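Local coordinates for protein amorpha-4,11-diene synthase (Artemisia annua, PDB 4GAX) that probably cyclises farnesyl diphosphate to a sesquiterpene with loss of diphosphate, being named an amorpha-4,11-diene synthase and studied as an engineered alpha-bisabolol synthase variant, at residues R302-K307 and D359-M364; Q261-W266 and D280-C285; Y286-A291 and V529-V534. One frame throughout, in Å; residues are numbered along the deposited sequence.

Contact 1. Residues R302-K307 and D359-M364; sequences RIFLAK and DTYTEM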
loop_
_atom_site.group_PDB
_atom_site.type_symbol
_atom_site.label_atom_id
_atom_site.label_comp_id
_atom_site.label_asym_id
_atom_site.label_seq_id
_atom_site.Cartn_x
_atom_site.Cartn_y
_atom_site.Cartn_z
ATOM N N ARG A 302 10.363 7.899 1.530
ATOM C CA ARG A 302 10.465 6.513 1.982
ATOM C C ARG A 302 11.428 6.341 3.151
ATOM O O ARG A 302 11.160 5.592 4.111
ATOM C CB ARG A 302 10.937 5.594 0.834
ATOM C CG ARG A 302 9.855 5.192 -0.146
ATOM C CD ARG A 302 10.355 4.044 -1.024
ATOM N NE ARG A 302 11.429 4.483 -1.914
ATOM C CZ ARG A 302 11.230 5.179 -3.030
ATOM N NH1 ARG A 302 9.991 5.534 -3.380
ATOM N NH2 ARG A 302 12.269 5.525 -3.794
ATOM N N ILE A 303 12.579 6.999 3.058
ATOM C CA ILE A 303 13.595 6.841 4.102
ATOM C C ILE A 303 13.077 7.394 5.423
ATOM O O ILE A 303 13.213 6.756 6.466
ATOM C CB ILE A 303 14.926 7.507 3.701
ATOM C CG1 ILE A 303 15.590 6.675 2.594
ATOM C CG2 ILE A 303 15.856 7.634 4.912
ATOM C CD1 ILE A 303 16.791 7.358 1.935
ATOM N N PHE A 304 12.439 8.561 5.381
ATOM C CA PHE A 304 11.911 9.165 6.606
ATOM C C PHE A 304 10.786 8.299 7.190
ATOM O O PHE A 304 10.713 8.093 8.399
ATOM C CB PHE A 304 11.380 10.580 6.336
ATOM C CG PHE A 304 10.896 11.268 7.569
ATOM C CD1 PHE A 304 11.770 11.511 8.619
ATOM C CD2 PHE A 304 9.558 11.614 7.714
ATOM C CE1 PHE A 304 11.330 12.126 9.802
ATOM C CE2 PHE A 304 9.102 12.228 8.890
ATOM C CZ PHE A 304 9.998 12.493 9.935
ATOM N N LEU A 305 9.909 7.806 6.323
ATOM C CA LEU A 305 8.779 7.003 6.759
ATOM C C LEU A 305 9.275 5.724 7.409
ATOM O O LEU A 305 8.757 5.299 8.445
ATOM C CB LEU A 305 7.852 6.701 5.578
ATOM C CG LEU A 305 6.655 5.758 5.808
ATOM C CD1 LEU A 305 5.702 6.296 6.867
ATOM C CD2 LEU A 305 5.889 5.567 4.461
ATOM N N ALA A 306 10.306 5.127 6.828
ATOM C CA ALA A 306 10.878 3.920 7.404
ATOM C C ALA A 306 11.399 4.196 8.816
ATOM O O ALA A 306 11.185 3.391 9.726
ATOM C CB ALA A 306 12.004 3.386 6.510
ATOM N N LYS A 307 12.086 5.325 9.000
ATOM C CA LYS A 307 12.566 5.701 10.334
ATOM C C LYS A 307 11.420 5.874 11.319
ATOM O O LYS A 307 11.496 5.408 12.455
ATOM C CB LYS A 307 13.392 6.983 10.263
ATOM C CG LYS A 307 14.681 6.807 9.447
ATOM C CD LYS A 307 15.426 8.142 9.293
ATOM C CE LYS A 307 16.771 7.949 8.568
ATOM N NZ LYS A 307 17.509 9.257 8.441
ATOM N N ASP A 359 16.238 13.298 17.728
ATOM C CA ASP A 359 17.212 13.520 16.651
ATOM C C ASP A 359 16.566 13.324 15.291
ATOM O O ASP A 359 16.879 14.026 14.327
ATOM C CB ASP A 359 18.385 12.536 16.750
ATOM C CG ASP A 359 19.404 12.926 17.820
ATOM O OD1 ASP A 359 19.264 13.999 18.450
ATOM O OD2 ASP A 359 20.365 12.150 18.021
ATOM N N THR A 360 15.692 12.330 15.196
ATOM C CA THR A 360 15.072 12.017 13.917
ATOM C C THR A 360 14.091 13.116 13.507
ATOM O O THR A 360 14.116 13.615 12.367
ATOM C CB THR A 360 14.351 10.647 13.983
ATOM O OG1 THR A 360 15.302 9.610 14.292
ATOM C CG2 THR A 360 13.680 10.336 12.671
ATOM N N TYR A 361 13.225 13.518 14.432
ATOM C CA TYR A 361 12.277 14.584 14.113
ATOM C C TYR A 361 12.934 15.951 13.983
ATOM O O TYR A 361 12.512 16.761 13.159
ATOM C CB TYR A 361 11.117 14.620 15.121
ATOM C CG TYR A 361 10.052 13.645 14.739
ATOM C CD1 TYR A 361 9.125 13.965 13.748
ATOM C CD2 TYR A 361 9.997 12.385 15.316
ATOM C CE1 TYR A 361 8.156 13.065 13.365
ATOM C CE2 TYR A 361 9.016 11.470 14.935
ATOM C CZ TYR A 361 8.106 11.813 13.967
ATOM O OH TYR A 361 7.128 10.913 13.583
ATOM N N THR A 362 13.965 16.208 14.782
ATOM C CA THR A 362 14.649 17.493 14.702
ATOM C C THR A 362 15.346 17.673 13.348
ATOM O O THR A 362 15.355 18.766 12.789
ATOM C CB THR A 362 15.647 17.670 15.841
ATOM O OG1 THR A 362 14.923 17.721 17.078
ATOM C CG2 THR A 362 16.448 18.958 15.670
ATOM N N GLU A 363 15.917 16.598 12.816
ATOM C CA GLU A 363 16.518 16.676 11.493
ATOM C C GLU A 363 15.462 17.050 10.439
ATOM O O GLU A 363 15.727 17.858 9.535
ATOM C CB GLU A 363 17.223 15.370 11.133
ATOM C CG GLU A 363 17.349 15.169 9.637
ATOM C CD GLU A 363 18.409 14.162 9.253
ATOM O OE1 GLU A 363 18.572 13.925 8.035
ATOM O OE2 GLU A 363 19.081 13.611 10.156
ATOM N N MET A 364 14.261 16.490 10.561
ATOM C CA MET A 364 13.197 16.780 9.595
ATOM C C MET A 364 12.632 18.193 9.796
ATOM O O MET A 364 12.297 18.891 8.829
ATOM C CB MET A 364 12.088 15.726 9.690
ATOM C CG MET A 364 10.886 16.000 8.784
ATOM S SD MET A 364 11.274 16.117 7.013
ATOM C CE MET A 364 11.756 14.441 6.647
HETATM O O HOH W 1 17.486 10.851 10.530
#
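The Phe304 ring carries the S-methyl group of Met364 over one face, while the carbonyl O of Thr360 and CE1 of Tyr361 lie at its edge. This is aromatic and Met-aromatic packing between two roughly antiparallel helices, 299-322 and 351-370, of the all-helical class I terpene synthase fold; helix 299-322 also carries the aspartate-rich DDxxD motif near its C-terminal end. With CG anti to the backbone N (chi1 -177°), Phe304 reaches straight across the groove. Met364 bends at chi2 and chi3, bringing CE to 3.6 Å from the centroid of the Phe304 ring as a CH-pi contact, and Met364 CB and CG run beside Phe304 CE1 and CZ. Phe304 turns its edge to the face of Tyr361 in an offset edge-to-face pair, with planes at 86° and Phe304 CZ 3.9 Å from Tyr361 CE1. Thr360 CG2 sits 4.1 Å from Lys307 CB; its OG1 bonds back to Leu356 O. Trp265 makes a cation-pi contact with Lys307, whose extended chain delivers the ammonium to a water. Lys307 NZ donates to that water at 2.6 Å, and the water makes a weak 3.2 Å bond to Glu363 OE2.

Contact 2. Residues Q261-W266 and D280-C285; sequences QLSKWW and DRIVEC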
loop_
_atom_site.group_PDB
_atom_site.type_symbol
_atom_site.label_atom_id
_atom_site.label_comp_id
_atom_site.label_asym_id
_atom_site.label_seq_id
_atom_site.Cartn_x
_atom_site.Cartn_y
_atom_site.Cartn_z
ATOM N N GLN A 261 21.325 2.812 3.509
ATOM C CA GLN A 261 21.379 3.991 4.365
ATOM C C GLN A 261 20.575 3.755 5.644
ATOM O O GLN A 261 21.015 4.086 6.734
ATOM C CB GLN A 261 20.849 5.216 3.609
ATOM C CG GLN A 261 21.693 5.578 2.397
ATOM C CD GLN A 261 21.017 6.579 1.474
ATOM O OE1 GLN A 261 21.134 6.492 0.251
ATOM N NE2 GLN A 261 20.315 7.542 2.058
ATOM N N LEU A 262 19.402 3.152 5.513
ATOM C CA LEU A 262 18.589 2.835 6.680
ATOM C C LEU A 262 19.236 1.806 7.580
ATOM O O LEU A 262 19.103 1.881 8.811
ATOM C CB LEU A 262 17.201 2.368 6.249
ATOM C CG LEU A 262 16.316 3.537 5.854
ATOM C CD1 LEU A 262 15.153 3.028 4.999
ATOM C CD2 LEU A 262 15.798 4.257 7.114
ATOM N N SER A 263 19.935 0.849 6.968
ATOM C CA SER A 263 20.604 -0.207 7.714
ATOM C C SER A 263 21.720 0.375 8.555
ATOM O O SER A 263 21.918 -0.054 9.695
ATOM C CB SER A 263 21.134 -1.306 6.782
ATOM O OG SER A 263 20.058 -1.917 6.090
ATOM N N LYS A 264 22.443 1.353 8.006
ATOM C CA LYS A 264 23.551 1.980 8.747
ATOM C C LYS A 264 23.031 2.790 9.927
ATOM O O LYS A 264 23.552 2.690 11.038
ATOM C CB LYS A 264 24.397 2.878 7.837
ATOM C CG LYS A 264 25.516 2.138 7.138
ATOM C CD LYS A 264 25.917 2.822 5.841
ATOM C CE LYS A 264 26.531 1.820 4.877
ATOM N NZ LYS A 264 26.989 2.466 3.618
ATOM N N TRP A 265 22.018 3.607 9.655
ATOM C CA TRP A 265 21.306 4.367 10.681
ATOM C C TRP A 265 20.831 3.470 11.820
ATOM O O TRP A 265 21.053 3.774 13.001
ATOM C CB TRP A 265 20.104 5.046 10.034
ATOM C CG TRP A 265 19.183 5.811 10.960
ATOM C CD1 TRP A 265 19.352 7.099 11.417
ATOM C CD2 TRP A 265 17.915 5.367 11.475
ATOM N NE1 TRP A 265 18.282 7.464 12.206
ATOM C CE2 TRP A 265 17.386 6.424 12.255
ATOM C CE3 TRP A 265 17.185 4.171 11.363
ATOM C CZ2 TRP A 265 16.152 6.325 12.908
ATOM C CZ3 TRP A 265 15.965 4.071 12.012
ATOM C CH2 TRP A 265 15.456 5.142 12.774
ATOM N N TRP A 266 20.179 2.364 11.463
ATOM C CA TRP A 266 19.636 1.432 12.453
ATOM C C TRP A 266 20.744 0.751 13.245
ATOM O O TRP A 266 20.656 0.602 14.470
ATOM C CB TRP A 266 18.737 0.373 11.773
ATOM C CG TRP A 266 18.051 -0.531 12.760
ATOM C CD1 TRP A 266 18.215 -1.883 12.898
ATOM C CD2 TRP A 266 17.122 -0.134 13.783
ATOM N NE1 TRP A 266 17.426 -2.355 13.927
ATOM C CE2 TRP A 266 16.752 -1.299 14.488
ATOM C CE3 TRP A 266 16.571 1.095 14.171
ATOM C CZ2 TRP A 266 15.843 -1.273 15.554
ATOM C CZ3 TRP A 266 15.668 1.121 15.220
ATOM C CH2 TRP A 266 15.311 -0.058 15.902
ATOM N N ASP A 280 14.578 -6.194 16.171
ATOM C CA ASP A 280 15.536 -5.761 15.152
ATOM C C ASP A 280 14.892 -5.990 13.775
ATOM O O ASP A 280 15.063 -7.063 13.169
ATOM C CB ASP A 280 16.835 -6.562 15.288
ATOM C CG ASP A 280 17.941 -6.061 14.370
ATOM O OD1 ASP A 280 17.816 -4.939 13.830
ATOM O OD2 ASP A 280 18.949 -6.790 14.196
ATOM N N ARG A 281 14.155 -4.990 13.287
ATOM C CA ARG A 281 13.310 -5.154 12.096
ATOM C C ARG A 281 13.415 -4.035 11.069
ATOM O O ARG A 281 12.396 -3.641 10.468
ATOM C CB ARG A 281 11.837 -5.290 12.508
ATOM C CG ARG A 281 11.532 -6.542 13.341
ATOM C CD ARG A 281 11.774 -7.809 12.531
ATOM N NE ARG A 281 12.647 -8.755 13.226
ATOM C CZ ARG A 281 12.222 -9.683 14.075
ATOM N NH1 ARG A 281 10.930 -9.795 14.344
ATOM N NH2 ARG A 281 13.086 -10.501 14.657
ATOM N N ILE A 282 14.621 -3.533 10.823
ATOM C CA ILE A 282 14.724 -2.396 9.900
ATOM C C ILE A 282 14.274 -2.752 8.471
ATOM O O ILE A 282 13.673 -1.927 7.779
ATOM C CB ILE A 282 16.120 -1.733 9.922
ATOM C CG1 ILE A 282 16.032 -0.303 9.385
ATOM C CG2 ILE A 282 17.133 -2.545 9.133
ATOM C CD1 ILE A 282 15.023 0.589 10.141
ATOM N N VAL A 283 14.522 -3.991 8.044
ATOM C CA VAL A 283 14.152 -4.403 6.688
ATOM C C VAL A 283 12.638 -4.366 6.559
ATOM O O VAL A 283 12.084 -3.877 5.567
ATOM C CB VAL A 283 14.669 -5.822 6.348
ATOM C CG1 VAL A 283 14.152 -6.261 4.965
ATOM C CG2 VAL A 283 16.193 -5.854 6.385
ATOM N N GLU A 284 11.980 -4.855 7.600
ATOM C CA GLU A 284 10.526 -4.845 7.692
ATOM C C GLU A 284 9.923 -3.434 7.699
ATOM O O GLU A 284 8.889 -3.187 7.075
ATOM C CB GLU A 284 10.088 -5.646 8.923
ATOM C CG GLU A 284 10.328 -7.168 8.789
ATOM C CD GLU A 284 11.806 -7.601 8.885
ATOM O OE1 GLU A 284 12.663 -6.815 9.357
ATOM O OE2 GLU A 284 12.116 -8.746 8.480
ATOM N N CYS A 285 10.563 -2.496 8.387
ATOM C CA CYS A 285 10.045 -1.124 8.403
ATOM C C CYS A 285 10.197 -0.512 7.018
ATOM O O CYS A 285 9.310 0.191 6.533
ATOM C CB CYS A 285 10.786 -0.271 9.432
ATOM S SG CYS A 285 10.578 -0.843 11.149
#
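This is a buried knob-into-hole contact, supplemented by one indole hydrogen bond, where the long helix 238-269 nears its end and the chain turns back through the short helix 271-274 into helix 282-292. Ile282 is the knob, received by Leu262, Ser263, Trp265 and Trp266. Its CG1 stands anti to the backbone N (chi1 -159°), which puts CG2 in the crowded position between N and the carbonyl carbon. Ile282 CB lies over one face of the Trp266 indole, 3.6 Å from Trp266 CG, and makes a CH-pi contact with the five-membered ring. Ile282 CG1 continues past Trp266 CB to Leu262 O at 3.8 Å, and Ile282 CD1 comes to the edge of the other indole, 4.1 Å from Trp265 CZ3. Residues 261-266 and 280-285 join two helices consecutive but for the short helix 271-274, in the catalytic all-helical domain of the class I terpene synthase fold. At the polar end, Trp266 NE1 donates to Asp280 OD1 over a short 2.6 Å. The acceptor lies within 3° of the indole plane and uses its anti lone pair, but the bond is bent, the N-H...O angle being 144°. That carboxylate stands just ahead of the N-cap residue Arg281, where the helix start would probably stabilise its negative charge. Arg281 points away from helix 238-269: its NH1 bonds to Phe542 O, and its NE donates to Asp280 O at 3.0 Å, approaching from above the carbonyl plane.

Contact 3. Residues Y286-A291 and V529-V534; sequences YFWALA and VHFLDV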
loop_
_atom_site.group_PDB
_atom_site.type_symbol
_atom_site.label_atom_id
_atom_site.label_comp_id
_atom_site.label_asym_id
_atom_site.label_seq_id
_atom_site.Cartn_x
_atom_site.Cartn_y
_atom_site.Cartn_z
ATOM N N TYR A 286 11.330 -0.778 6.381
ATOM C CA TYR A 286 11.561 -0.268 5.028
ATOM C C TYR A 286 10.543 -0.826 4.018
ATOM O O TYR A 286 10.037 -0.090 3.172
ATOM C CB TYR A 286 12.991 -0.584 4.559
ATOM C CG TYR A 286 13.202 -0.110 3.147
ATOM C CD1 TYR A 286 13.420 -1.004 2.107
ATOM C CD2 TYR A 286 13.140 1.237 2.849
ATOM C CE1 TYR A 286 13.582 -0.544 0.783
ATOM C CE2 TYR A 286 13.295 1.706 1.548
ATOM C CZ TYR A 286 13.516 0.807 0.519
ATOM O OH TYR A 286 13.660 1.281 -0.772
ATOM N N PHE A 287 10.238 -2.122 4.121
ATOM C CA PHE A 287 9.323 -2.766 3.175
ATOM C C PHE A 287 7.950 -2.126 3.271
ATOM O O PHE A 287 7.282 -1.893 2.268
ATOM C CB PHE A 287 9.242 -4.285 3.426
ATOM C CG PHE A 287 8.581 -5.050 2.306
ATOM C CD1 PHE A 287 9.218 -5.194 1.078
ATOM C CD2 PHE A 287 7.327 -5.622 2.479
ATOM C CE1 PHE A 287 8.605 -5.890 0.028
ATOM C CE2 PHE A 287 6.712 -6.326 1.438
ATOM C CZ PHE A 287 7.349 -6.456 0.212
ATOM N N TRP A 288 7.545 -1.813 4.491
ATOM C CA TRP A 288 6.294 -1.104 4.716
ATOM C C TRP A 288 6.349 0.304 4.102
ATOM O O TRP A 288 5.403 0.741 3.408
ATOM C CB TRP A 288 6.058 -1.058 6.223
ATOM C CG TRP A 288 4.710 -0.663 6.684
ATOM C CD1 TRP A 288 3.763 0.035 5.994
ATOM C CD2 TRP A 288 4.152 -0.940 7.971
ATOM N NE1 TRP A 288 2.646 0.212 6.781
ATOM C CE2 TRP A 288 2.862 -0.379 7.999
ATOM C CE3 TRP A 288 4.622 -1.604 9.106
ATOM C CZ2 TRP A 288 2.026 -0.475 9.117
ATOM C CZ3 TRP A 288 3.783 -1.700 10.225
ATOM C CH2 TRP A 288 2.505 -1.131 10.218
ATOM N N ALA A 289 7.452 1.021 4.335
ATOM C CA ALA A 289 7.598 2.358 3.750
ATOM C C ALA A 289 7.596 2.257 2.222
ATOM O O ALA A 289 7.028 3.114 1.512
ATOM C CB ALA A 289 8.881 3.020 4.229
ATOM N N LEU A 290 8.223 1.192 1.721
ATOM C CA LEU A 290 8.344 0.965 0.284
ATOM C C LEU A 290 6.975 0.802 -0.369
ATOM O O LEU A 290 6.808 1.072 -1.561
ATOM C CB LEU A 290 9.201 -0.275 0.028
ATOM C CG LEU A 290 9.481 -0.627 -1.435
ATOM C CD1 LEU A 290 10.067 0.573 -2.198
ATOM C CD2 LEU A 290 10.411 -1.832 -1.515
ATOM N N ALA A 291 5.992 0.380 0.421
ATOM C CA ALA A 291 4.626 0.214 -0.085
ATOM C C ALA A 291 3.909 1.527 -0.349
ATOM O O ALA A 291 3.102 1.627 -1.287
ATOM C CB ALA A 291 3.802 -0.650 0.873
ATOM N N VAL A 529 -3.165 1.226 2.671
ATOM C CA VAL A 529 -4.328 0.391 3.031
ATOM C C VAL A 529 -4.216 -1.000 2.412
ATOM O O VAL A 529 -4.447 -2.006 3.080
ATOM C CB VAL A 529 -5.670 1.036 2.568
ATOM C CG1 VAL A 529 -6.840 0.096 2.849
ATOM C CG2 VAL A 529 -5.899 2.368 3.271
ATOM N N HIS A 530 -3.852 -1.069 1.134
ATOM C CA HIS A 530 -3.687 -2.375 0.484
ATOM C C HIS A 530 -2.537 -3.173 1.092
ATOM O O HIS A 530 -2.580 -4.411 1.161
ATOM C CB HIS A 530 -3.498 -2.205 -1.029
ATOM C CG HIS A 530 -4.765 -1.863 -1.747
ATOM N ND1 HIS A 530 -4.813 -0.969 -2.795
ATOM C CD2 HIS A 530 -6.030 -2.305 -1.564
ATOM C CE1 HIS A 530 -6.061 -0.869 -3.225
ATOM N NE2 HIS A 530 -6.821 -1.665 -2.489
ATOM N N PHE A 531 -1.518 -2.463 1.565
ATOM C CA PHE A 531 -0.417 -3.136 2.260
ATOM C C PHE A 531 -0.869 -3.959 3.464
ATOM O O PHE A 531 -0.236 -4.981 3.826
ATOM C CB PHE A 531 0.662 -2.134 2.689
ATOM C CG PHE A 531 1.797 -2.772 3.416
ATOM C CD1 PHE A 531 2.708 -3.560 2.730
ATOM C CD2 PHE A 531 1.944 -2.615 4.785
ATOM C CE1 PHE A 531 3.759 -4.169 3.394
ATOM C CE2 PHE A 531 3.004 -3.222 5.459
ATOM C CZ PHE A 531 3.912 -3.998 4.758
ATOM N N LEU A 532 -1.963 -3.545 4.096
ATOM C CA LEU A 532 -2.429 -4.253 5.301
ATOM C C LEU A 532 -2.729 -5.704 4.973
ATOM O O LEU A 532 -2.574 -6.591 5.821
ATOM C CB LEU A 532 -3.682 -3.596 5.898
ATOM C CG LEU A 532 -3.619 -2.127 6.349
ATOM C CD1 LEU A 532 -5.034 -1.558 6.550
ATOM C CD2 LEU A 532 -2.811 -1.993 7.615
ATOM N N ASP A 533 -3.143 -5.948 3.730
ATOM C CA ASP A 533 -3.442 -7.309 3.290
ATOM C C ASP A 533 -2.178 -8.162 3.265
ATOM O O ASP A 533 -2.241 -9.366 3.483
ATOM C CB ASP A 533 -4.104 -7.298 1.904
ATOM C CG ASP A 533 -5.035 -8.485 1.692
ATOM O OD1 ASP A 533 -5.745 -8.883 2.650
ATOM O OD2 ASP A 533 -5.057 -9.021 0.566
ATOM N N VAL A 534 -1.032 -7.529 3.006
ATOM C CA VAL A 534 0.267 -8.205 3.029
ATOM C C VAL A 534 0.783 -8.305 4.456
ATOM O O VAL A 534 1.305 -9.341 4.891
ATOM C CB VAL A 534 1.305 -7.425 2.184
ATOM C CG1 VAL A 534 2.721 -7.915 2.482
ATOM C CG2 VAL A 534 0.974 -7.560 0.690
#
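Phe531 packs its ring against Phe287, Trp288 and Ala291, and the torsions of the three aromatics set the way their rings are presented. All three hold CG anti to the backbone N, so each ring leaves its helix beside its own carbonyl carbon. Trp288 has the less ordinary second torsion: at chi2 -21° the CD1 side of the indole is swung round toward CA, and one face is offered to Phe531. CE2 of Phe531 stands over that face, offset toward the rim, 3.3 Å from Trp288 CG. The planes are inclined by 32°, an oblique meeting. The Phe531 ring in turn has Trp288 CA over one of its faces, 4.2 Å from the centroid. In the class I terpene synthase fold this joins helix 282-292 to helix 519-535 across the interior of the catalytic domain; in related cyclases a tryptophan on the equivalent helix lines the substrate pocket, and Trp288 is probably its counterpart. Ala291 CB meets Phe531 CD1 at 3.6 Å. An alanine in place of Phe531 would remove the ring that touches Trp288, Phe287 and Ala291, and would probably leave the indole less firmly held. Phe287 CD2 lies near the plane of the Phe531 ring, at its edge, 4.0 Å from Phe531 CE1, and Phe287 CE2 meets Val534 CG1 at 4.4 Å, at the edge of the Phe287 ring. Tyr549, in helix 547-557, meets the Phe287 ring edge-to-face.

All three contacts are buried, but they sit at different depths: the centre of contact 3 lies about 5 Å from the centre of the chain, those of contacts 1 and 2 about 20 Å and 19 Å. Helix 282-292 is common to contacts 2 and 3, and helix 299-322, which follows it in the chain, serves contact 1. The central contact is aromatic and apolar, with no hydrogen bond across it, whereas the outer two add polar terms: a water between charged groups in contact 1, an indole-carboxylate bond in contact 2. They also touch one another. Leu262 CD1 packs on Ala306 CB at 3.5 Å and on Tyr286 CD2 at 3.4 Å, while Ala289 CB meets Arg302 O.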